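Side-chain contacts in chitin oligosaccharide binding protein NagB2 (Paenibacillus sp. FPU-7, PDB 7EHU), which binds chitin oligosaccharides, N,N'-diacetylchitobiose and N,N',N''-triacetylchitotriose, as a bacterial extracellular solute-binding protein, probably delivering them to a membrane transporter: residues A[88-91]-A[92-96]; A[104-108]-A[109-113]; A[115-118]-A[119-123]. All coordinates share one frame; numbering follows the deposited sequence.

Overall arrangement
Three local contacts follow one another along the chain and illustrate how chemistry changes with depth in a fold. Contact 1, at the start of strand 93-97, is buried and made of proline rings and a proline carbonyl against a phenylalanine ring. Contact 2, at the surface, closes helix 100-107 with backbone hydrogen bonds and a water. Contact 3 is partly buried and lies within helix 115-121 and its end, joining main-chain bonds to aliphatic pairs. Contacts 1 and 2 touch, Phe94 CZ lying 3.5 Å from Leu111 CD2, whereas contact 2 meets contact 3 through Leu112 and Ile117. Contacts 1 and 3 do not touch. In each, a glycine after a helix (Gly88, Gly109, Gly122) forms a Schellman motif.

Contact 1. Residues A[88-91]-A[92-96]; sequences GKPP and QIFNL
Between Pro91 and Phe94 the backbone turns from the extended Pro90-Pro91 pair, through helical angles at Gln92, into strand 93-97, and this bend brings the Phe94 side chain back against the prolines. The carbonyl of Pro91 meets the ring at its edge, near its plane, with Pro91 O 3.2 Å from Phe94 CD2. The two side chains cross at about a right angle, and Pro91 CD lies 4.0 Å from Phe94 CD2. Pro90 adds a second apolar touch through CB, 3.9 Å from Phe94 CE2. The ring is placed here by a first torsion that sets CG between the backbone N and the carbonyl carbon (chi1 40°). Replacing Phe94 with an alanine would probably open a gap beside Pro90 and Pro91 and deprive the Pro91 carbonyl of its aromatic edge. The Gln92 amide is held by partners outside the turn, OE1 accepting from Thr33 N and NE2 bonding to Glu328 OE2. Met85 of helix 73-86 touches both Pro90 and Phe94, while Leu81 of that helix meets Pro91. Strand 93-97 itself runs between parallel strand 30-36 and antiparallel strand 309-320, so the contact lies where the loop after helix 73-86 enters the sheet.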
ATOM      1  N   GLY A  88      11.879  20.445  -9.681  1.00 10.75           N
ATOM      2  CA  GLY A  88      13.112  20.404  -8.917  1.00 11.30           C
ATOM      3  C   GLY A  88      13.021  21.039  -7.552  1.00 11.21           C
ATOM      4  O   GLY A  88      14.049  21.429  -6.989  1.00 11.89           O
ATOM      5  N   LYS A  89      11.820  21.099  -6.978  1.00 10.63           N
ATOM      6  CA  LYS A  89      11.566  21.783  -5.709  1.00 11.07           C
ATOM      7  C   LYS A  89      10.707  20.916  -4.792  1.00 10.34           C
ATOM      8  O   LYS A  89       9.650  21.336  -4.334  1.00 10.51           O
ATOM      9  CB  LYS A  89      10.891  23.136  -5.971  1.00 11.99           C
ATOM     10  CG  LYS A  89      11.804  24.166  -6.641  1.00 12.98           C
ATOM     11  CD  LYS A  89      11.122  25.511  -6.793  1.00 13.64           C
ATOM     12  CE  LYS A  89      12.118  26.611  -7.148  1.00 13.90           C
ATOM     13  NZ  LYS A  89      11.493  27.907  -7.385  1.00 15.63           N
ATOM     14  N   PRO A  90      11.132  19.697  -4.475  1.00 10.11           N
ATOM     15  CA  PRO A  90      10.354  18.911  -3.502  1.00  9.77           C
ATOM     16  C   PRO A  90      10.428  19.536  -2.123  1.00  9.68           C
ATOM     17  O   PRO A  90      11.330  20.332  -1.831  1.00 10.52           O
ATOM     18  CB  PRO A  90      11.061  17.546  -3.500  1.00 10.15           C
ATOM     19  CG  PRO A  90      12.487  17.863  -3.881  1.00 10.62           C
ATOM     20  CD  PRO A  90      12.366  18.996  -4.889  1.00 10.18           C
ATOM     21  N   PRO A  91       9.522  19.162  -1.228  1.00  9.65           N
ATOM     22  CA  PRO A  91       9.705  19.480   0.194  1.00 10.25           C
ATOM     23  C   PRO A  91      11.009  18.876   0.700  1.00  9.36           C
ATOM     24  O   PRO A  91      11.599  17.987   0.086  1.00  9.87           O
ATOM     25  CB  PRO A  91       8.508  18.784   0.851  1.00 11.49           C
ATOM     26  CG  PRO A  91       7.536  18.538  -0.231  1.00 11.40           C
ATOM     27  CD  PRO A  91       8.366  18.272  -1.445  1.00 10.48           C
ATOM     28  N   GLN A  92      11.438  19.328   1.875  1.00  9.12           N
ATOM     29  CA  GLN A  92      12.662  18.794   2.455  1.00  9.24           C
ATOM     30  C   GLN A  92      12.504  17.334   2.873  1.00  9.35           C
ATOM     31  O   GLN A  92      13.454  16.550   2.753  1.00  9.79           O
ATOM     32  CB  GLN A  92      13.092  19.646   3.650  1.00 11.05           C
ATOM     33  CG  GLN A  92      13.708  20.993   3.294  1.00 11.74           C
ATOM     34  CD  GLN A  92      12.704  22.111   3.179  1.00 14.50           C
ATOM     35  OE1 GLN A  92      11.488  21.912   3.131  1.00 13.31           O
ATOM     36  NE2 GLN A  92      13.205  23.323   3.269  1.00 17.63           N
ATOM     37  N   ILE A  93      11.318  16.970   3.385  1.00  8.92           N
ATOM     38  CA  ILE A  93      10.973  15.631   3.856  1.00  8.42           C
ATOM     39  C   ILE A  93       9.610  15.300   3.275  1.00  7.95           C
ATOM     40  O   ILE A  93       8.713  16.146   3.297  1.00  8.41           O
ATOM     41  CB  ILE A  93      10.879  15.572   5.401  1.00 10.14           C
ATOM     42  CG1 ILE A  93      12.185  16.008   6.064  1.00 10.61           C
ATOM     43  CG2 ILE A  93      10.489  14.160   5.839  1.00  9.95           C
ATOM     44  CD1 ILE A  93      12.024  16.352   7.545  1.00 11.74           C
ATOM     45  N   PHE A  94       9.440  14.082   2.747  1.00  7.70           N
ATOM     46  CA  PHE A  94       8.166  13.768   2.100  1.00  7.58           C
ATOM     47  C   PHE A  94       7.891  12.274   2.088  1.00  7.84           C
ATOM     48  O   PHE A  94       8.796  11.463   1.873  1.00  7.78           O
ATOM     49  CB  PHE A  94       8.115  14.286   0.639  1.00  8.74           C
ATOM     50  CG  PHE A  94       9.411  14.085  -0.099  1.00  8.13           C
ATOM     51  CD1 PHE A  94       9.688  12.907  -0.768  1.00  8.62           C
ATOM     52  CD2 PHE A  94      10.393  15.068  -0.079  1.00  8.19           C
ATOM     53  CE1 PHE A  94      10.917  12.708  -1.365  1.00  8.91           C
ATOM     54  CE2 PHE A  94      11.607  14.883  -0.695  1.00  8.45           C
ATOM     55  CZ  PHE A  94      11.864  13.714  -1.355  1.00  9.44           C
ATOM     56  N   ASN A  95       6.618  11.925   2.231  1.00  7.77           N
ATOM     57  CA  ASN A  95       6.198  10.550   2.025  1.00  7.67           C
ATOM     58  C   ASN A  95       6.480  10.162   0.571  1.00  7.42           C
ATOM     59  O   ASN A  95       6.110  10.878  -0.368  1.00  8.32           O
ATOM     60  CB  ASN A  95       4.714  10.412   2.346  1.00  8.90           C
ATOM     61  CG  ASN A  95       4.230   8.988   2.197  1.00  8.50           C
ATOM     62  OD1 ASN A  95       3.795   8.567   1.132  1.00  8.64           O
ATOM     63  ND2 ASN A  95       4.280   8.237   3.277  1.00  8.66           N
ATOM     64  N   LEU A  96       7.147   9.026   0.392  1.00  7.44           N
ATOM     65  CA  LEU A  96       7.715   8.582  -0.867  1.00  7.67           C
ATOM     66  C   LEU A  96       7.481   7.087  -1.030  1.00  7.62           C
ATOM     67  O   LEU A  96       7.574   6.324  -0.062  1.00  8.46           O
ATOM     68  CB  LEU A  96       9.228   8.820  -0.837  1.00  8.02           C
ATOM     69  CG  LEU A  96      10.056   8.312  -2.010  1.00  8.06           C
ATOM     70  CD1 LEU A  96       9.737   9.063  -3.292  1.00  9.37           C
ATOM     71  CD2 LEU A  96      11.558   8.438  -1.696  1.00  9.10           C
TER

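Contact 2. Residues A[104-108]-A[109-113]; sequences NYAKA and GHLLP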
ATOM      1  N   ASN A 104      12.668   7.311 -10.439  1.00 10.56           N
ATOM      2  CA  ASN A 104      12.518   8.526 -11.226  1.00 10.70           C
ATOM      3  C   ASN A 104      13.142   9.720 -10.521  1.00  9.46           C
ATOM      4  O   ASN A 104      13.906  10.476 -11.119  1.00 10.72           O
ATOM      5  CB  ASN A 104      11.038   8.788 -11.496  1.00 12.38           C
ATOM      6  CG  ASN A 104      10.447   7.826 -12.503  1.00 17.21           C
ATOM      7  OD1 ASN A 104      11.156   7.023 -13.104  1.00 19.85           O
ATOM      8  ND2 ASN A 104       9.135   7.896 -12.693  1.00 20.52           N
ATOM      9  N   TYR A 105      12.834   9.909  -9.243  1.00  9.48           N
ATOM     10  CA  TYR A 105      13.298  11.099  -8.555  1.00  9.69           C
ATOM     11  C   TYR A 105      14.793  11.031  -8.279  1.00  9.41           C
ATOM     12  O   TYR A 105      15.460  12.065  -8.285  1.00 10.12           O
ATOM     13  CB  TYR A 105      12.474  11.336  -7.287  1.00  9.06           C
ATOM     14  CG  TYR A 105      10.983  11.466  -7.515  1.00  8.72           C
ATOM     15  CD1 TYR A 105      10.470  12.034  -8.676  1.00  9.43           C
ATOM     16  CD2 TYR A 105      10.081  11.047  -6.555  1.00 10.04           C
ATOM     17  CE1 TYR A 105       9.108  12.148  -8.867  1.00  9.77           C
ATOM     18  CE2 TYR A 105       8.707  11.173  -6.729  1.00  9.66           C
ATOM     19  CZ  TYR A 105       8.232  11.719  -7.894  1.00  9.38           C
ATOM     20  OH  TYR A 105       6.882  11.880  -8.104  1.00 10.64           O
ATOM     21  N   ALA A 106      15.315   9.836  -8.011  1.00  9.70           N
ATOM     22  CA  ALA A 106      16.749   9.681  -7.810  1.00 10.72           C
ATOM     23  C   ALA A 106      17.516   9.953  -9.098  1.00 11.11           C
ATOM     24  O   ALA A 106      18.534  10.646  -9.084  1.00 11.88           O
ATOM     25  CB  ALA A 106      17.067   8.289  -7.289  1.00 11.27           C
ATOM     26  N   LYS A 107      17.033   9.418 -10.224  1.00 12.45           N
ATOM     27  CA  LYS A 107      17.664   9.692 -11.510  1.00 15.06           C
ATOM     28  C   LYS A 107      17.718  11.176 -11.809  1.00 13.80           C
ATOM     29  O   LYS A 107      18.668  11.661 -12.439  1.00 15.28           O
ATOM     30  CB  LYS A 107      16.845   9.090 -12.649  1.00 20.87           C
ATOM     31  CG  LYS A 107      17.717   8.966 -13.881  1.00 27.25           C
ATOM     32  CD  LYS A 107      16.947   8.982 -15.102  1.00 32.22           C
ATOM     33  CE  LYS A 107      17.530   8.865 -16.467  1.00 35.29           C
ATOM     34  NZ  LYS A 107      16.204   8.270 -16.922  1.00 37.05           N
ATOM     35  N   ALA A 108      16.644  11.886 -11.473  1.00 13.49           N
ATOM     36  CA  ALA A 108      16.546  13.314 -11.708  1.00 13.93           C
ATOM     37  C   ALA A 108      17.399  14.108 -10.738  1.00 13.25           C
ATOM     38  O   ALA A 108      17.512  15.329 -10.889  1.00 14.87           O
ATOM     39  CB  ALA A 108      15.084  13.752 -11.603  1.00 14.91           C
ATOM     40  N   GLY A 109      18.004  13.445  -9.755  1.00 11.61           N
ATOM     41  CA  GLY A 109      18.895  14.104  -8.826  1.00 11.29           C
ATOM     42  C   GLY A 109      18.225  14.800  -7.663  1.00 10.57           C
ATOM     43  O   GLY A 109      18.869  15.637  -7.022  1.00 11.73           O
ATOM     44  N   HIS A 110      16.973  14.457  -7.336  1.00 10.24           N
ATOM     45  CA  HIS A 110      16.221  15.193  -6.337  1.00 10.09           C
ATOM     46  C   HIS A 110      16.159  14.528  -4.978  1.00  9.37           C
ATOM     47  O   HIS A 110      15.589  15.120  -4.060  1.00  9.81           O
ATOM     48  CB  HIS A 110      14.808  15.451  -6.818  1.00 11.78           C
ATOM     49  CG  HIS A 110      14.771  16.259  -8.063  1.00 15.28           C
ATOM     50  ND1 HIS A 110      15.600  17.343  -8.259  1.00 17.10           N
ATOM     51  CD2 HIS A 110      14.030  16.132  -9.185  1.00 17.09           C
ATOM     52  CE1 HIS A 110      15.375  17.845  -9.458  1.00 18.85           C
ATOM     53  NE2 HIS A 110      14.428  17.129 -10.042  1.00 18.09           N
ATOM     54  N   LEU A 111      16.730  13.334  -4.823  1.00  9.21           N
ATOM     55  CA  LEU A 111      16.685  12.582  -3.569  1.00  9.29           C
ATOM     56  C   LEU A 111      18.052  12.531  -2.904  1.00  9.55           C
ATOM     57  O   LEU A 111      19.057  12.227  -3.554  1.00 10.51           O
ATOM     58  CB  LEU A 111      16.192  11.151  -3.794  1.00  9.54           C
ATOM     59  CG  LEU A 111      14.780  11.007  -4.356  1.00  9.81           C
ATOM     60  CD1 LEU A 111      14.367   9.535  -4.408  1.00 10.00           C
ATOM     61  CD2 LEU A 111      13.752  11.800  -3.538  1.00 10.81           C
ATOM     62  N   LEU A 112      18.080  12.800  -1.603  1.00  9.39           N
ATOM     63  CA  LEU A 112      19.320  12.741  -0.829  1.00 10.14           C
ATOM     64  C   LEU A 112      19.774  11.297  -0.682  1.00  9.73           C
ATOM     65  O   LEU A 112      19.007  10.481  -0.165  1.00  9.88           O
ATOM     66  CB  LEU A 112      19.059  13.353   0.552  1.00 10.81           C
ATOM     67  CG  LEU A 112      20.279  13.590   1.445  1.00 12.80           C
ATOM     68  CD1 LEU A 112      21.112  14.748   0.913  1.00 15.46           C
ATOM     69  CD2 LEU A 112      19.848  13.853   2.879  1.00 13.94           C
ATOM     70  N   PRO A 113      21.001  10.935  -1.083  1.00 10.65           N
ATOM     71  CA  PRO A 113      21.493   9.588  -0.767  1.00  9.72           C
ATOM     72  C   PRO A 113      21.780   9.490   0.727  1.00  9.20           C
ATOM     73  O   PRO A 113      22.330  10.409   1.343  1.00 10.32           O
ATOM     74  CB  PRO A 113      22.760   9.454  -1.624  1.00 12.12           C
ATOM     75  CG  PRO A 113      23.211  10.835  -1.843  1.00 13.56           C
ATOM     76  CD  PRO A 113      21.981  11.716  -1.849  1.00 11.96           C
TER
HETATM   77  O   HOH W   1      19.032  12.099  -6.311  1.00 14.68           O
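A Schellman motif closes helix 100-107, with Gly109 as the first residue to leave helical angles and two backbone bonds reaching back into the last turn. His110 N donates to Tyr105 O at 3.0 Å, with an N-H...O angle of 166°. The inner bond runs from Gly109 N to Ala106 O over 2.9 Å. Gly109 has a phi of 83°, and a CB at this position would clash with Ala108 O. Water 1 extends the closure, donating to Ala106 O and accepting from Leu111 N at 3.0 Å, so that Ala106 O is gripped by both a backbone N-H and a water.

Just past the motif, Leu111 folds back on the last turn through apolar contacts. Its CG is 3.7 Å from Tyr105 CB, and CD1 reaches Ala106 CB at 4.1 Å, so the isobutyl group lies against the start of the last turn. Beyond it lie Phe94 and Leu96 of strand 93-97 and Tyr140. His110 makes a different contact: with CG beside its own backbone N (chi1 -61°), the imidazole lies under the Ala108 carbonyl, whose oxygen sits 3.6 Å above the ring centre. Ala108 CB approaches CD2 of the same ring at 3.6 Å. The ring is further fixed by a hydrogen bond between His110 ND1 and His323 NE2.

The chemistry thus divides by kind. Main-chain bonds and a water engage Tyr105 O, Ala106 O and the N atoms of Gly109, His110 and Leu111 where the helix stops, while Leu111 carries the chain from the surface turn into the apolar interior. The imidazole of His110, with the Ala108 carbonyl over one face and the His323 bond at ND1, is probably limited in its rotation.

Contact 3. Residues A[115-118]-A[119-123]; sequences NDIL and KELGL
Ile117 and Leu121, one helical turn apart, and Leu118 and Leu123, across the helix end, supply the apolar contacts. The first pair lies side by side and points the same way, with Ile117 CG2 3.7 Å from Leu121 CD1. Ile117 CG1 lies beside the backbone N (chi1 -72°), which puts CG2 anti to that N and within reach of Leu121. Leu118 and Leu123 instead cross at about a right angle, and Leu118 CD2 touches Leu123 CB at 3.7 Å. Ile336 of helix 326-339 packs on Leu121 and Leu123, whereas Leu118 touches Ile139 and Leu142 of strand 138-154.

Backbone hydrogen bonds form the second group. Lys119 N, Glu120 N and Leu121 N donate to Asn115 O, Asp116 O and Ile117 O, with Glu120 N 2.9 Å from Asp116 O. At the helix end, Leu123 N closes onto Leu118 O over 2.9 Å and Gly122 N donates to Lys119 O at 3.3 Å, a Schellman motif with Gly122 at positive phi (73°). Leu121 N, already bonded to Ile117 O, also makes a weak bond to Leu118 O at 3.3 Å.

Among the charged side chains, Glu120 has a long, weak ion pair with Lys333 of helix 326-339; Asp116 OD1 and Lys119 NZ, 6.0 Å apart, probably attract only slightly. Cohesion therefore rests on main-chain bonds and aliphatic packing, and Leu118 serves both, its carbonyl and its side chain each meeting Leu123.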
ATOM      1  N   ASN A 115      23.266   6.657   2.521  1.00 11.32           N
ATOM      2  CA  ASN A 115      24.163   5.617   3.035  1.00 11.78           C
ATOM      3  C   ASN A 115      25.045   6.140   4.174  1.00 12.06           C
ATOM      4  O   ASN A 115      25.179   5.499   5.226  1.00 12.82           O
ATOM      5  CB  ASN A 115      25.024   5.054   1.899  1.00 13.41           C
ATOM      6  CG  ASN A 115      24.200   4.452   0.759  1.00 15.03           C
ATOM      7  OD1 ASN A 115      23.320   5.097   0.205  1.00 14.52           O
ATOM      8  ND2 ASN A 115      24.524   3.234   0.379  1.00 16.76           N
ATOM      9  N   ASP A 116      25.692   7.294   3.975  1.00 12.13           N
ATOM     10  CA  ASP A 116      26.573   7.821   5.014  1.00 13.15           C
ATOM     11  C   ASP A 116      25.782   8.229   6.249  1.00 12.37           C
ATOM     12  O   ASP A 116      26.239   8.026   7.381  1.00 12.91           O
ATOM     13  CB  ASP A 116      27.375   9.006   4.470  1.00 16.50           C
ATOM     14  CG  ASP A 116      28.659   8.580   3.774  1.00 20.55           C
ATOM     15  OD1 ASP A 116      28.933   7.358   3.689  1.00 22.56           O
ATOM     16  OD2 ASP A 116      29.411   9.481   3.317  1.00 22.03           O
ATOM     17  N   ILE A 117      24.601   8.815   6.051  1.00 12.05           N
ATOM     18  CA  ILE A 117      23.766   9.168   7.189  1.00 11.88           C
ATOM     19  C   ILE A 117      23.404   7.930   7.988  1.00 11.97           C
ATOM     20  O   ILE A 117      23.432   7.941   9.226  1.00 12.43           O
ATOM     21  CB  ILE A 117      22.513   9.927   6.721  1.00 13.44           C
ATOM     22  CG1 ILE A 117      22.910  11.324   6.268  1.00 14.99           C
ATOM     23  CG2 ILE A 117      21.448   9.965   7.829  1.00 14.21           C
ATOM     24  CD1 ILE A 117      21.915  11.956   5.323  1.00 15.81           C
ATOM     25  N   LEU A 118      23.053   6.844   7.298  1.00 11.88           N
ATOM     26  CA  LEU A 118      22.692   5.635   8.022  1.00 12.28           C
ATOM     27  C   LEU A 118      23.864   5.098   8.832  1.00 12.71           C
ATOM     28  O   LEU A 118      23.683   4.642   9.972  1.00 13.32           O
ATOM     29  CB  LEU A 118      22.167   4.564   7.073  1.00 13.30           C
ATOM     30  CG  LEU A 118      20.835   4.887   6.390  1.00 14.76           C
ATOM     31  CD1 LEU A 118      20.433   3.725   5.508  1.00 17.08           C
ATOM     32  CD2 LEU A 118      19.721   5.206   7.371  1.00 16.39           C
ATOM     33  N   LYS A 119      25.073   5.127   8.261  1.00 13.23           N
ATOM     34  CA  LYS A 119      26.262   4.754   9.026  1.00 13.65           C
ATOM     35  C   LYS A 119      26.430   5.650  10.252  1.00 12.47           C
ATOM     36  O   LYS A 119      26.684   5.173  11.363  1.00 13.83           O
ATOM     37  CB  LYS A 119      27.502   4.818   8.120  1.00 15.87           C
ATOM     38  CG  LYS A 119      28.759   4.213   8.730  1.00 21.25           C
ATOM     39  CD  LYS A 119      30.017   4.528   7.919  1.00 25.37           C
ATOM     40  CE  LYS A 119      31.253   4.704   8.850  1.00 28.81           C
ATOM     41  NZ  LYS A 119      32.427   5.301   8.166  1.00 30.98           N
ATOM     42  N   GLU A 120      26.279   6.960  10.069  1.00 13.07           N
ATOM     43  CA  GLU A 120      26.416   7.895  11.187  1.00 13.74           C
ATOM     44  C   GLU A 120      25.426   7.583  12.304  1.00 12.75           C
ATOM     45  O   GLU A 120      25.767   7.691  13.483  1.00 13.90           O
ATOM     46  CB  GLU A 120      26.192   9.328  10.697  1.00 16.64           C
ATOM     47  CG  GLU A 120      26.337  10.388  11.791  1.00 19.69           C
ATOM     48  CD  GLU A 120      26.348  11.814  11.257  1.00 23.14           C
ATOM     49  OE1 GLU A 120      26.868  12.050  10.147  1.00 26.05           O
ATOM     50  OE2 GLU A 120      25.831  12.699  11.963  1.00 25.33           O
ATOM     51  N   LEU A 121      24.196   7.227  11.955  1.00 11.52           N
ATOM     52  CA  LEU A 121      23.123   7.037  12.920  1.00 11.63           C
ATOM     53  C   LEU A 121      23.001   5.598  13.417  1.00 11.79           C
ATOM     54  O   LEU A 121      22.102   5.306  14.205  1.00 12.66           O
ATOM     55  CB  LEU A 121      21.794   7.475  12.304  1.00 11.48           C
ATOM     56  CG  LEU A 121      21.703   8.952  11.937  1.00 12.83           C
ATOM     57  CD1 LEU A 121      20.335   9.251  11.324  1.00 12.99           C
ATOM     58  CD2 LEU A 121      21.971   9.855  13.120  1.00 14.97           C
ATOM     59  N   GLY A 122      23.867   4.690  12.972  1.00 11.16           N
ATOM     60  CA  GLY A 122      23.772   3.305  13.376  1.00 11.30           C
ATOM     61  C   GLY A 122      22.628   2.517  12.777  1.00 10.89           C
ATOM     62  O   GLY A 122      22.262   1.472  13.325  1.00 11.09           O
ATOM     63  N   LEU A 123      22.087   2.963  11.642  1.00 10.89           N
ATOM     64  CA  LEU A 123      20.858   2.430  11.063  1.00 10.72           C
ATOM     65  C   LEU A 123      21.093   1.557   9.835  1.00 11.29           C
ATOM     66  O   LEU A 123      20.124   1.058   9.264  1.00 11.30           O
ATOM     67  CB  LEU A 123      19.919   3.595  10.704  1.00 11.67           C
ATOM     68  CG  LEU A 123      19.233   4.287  11.886  1.00 12.30           C
ATOM     69  CD1 LEU A 123      18.566   5.589  11.402  1.00 13.45           C
ATOM     70  CD2 LEU A 123      18.215   3.394  12.566  1.00 12.55           C
TER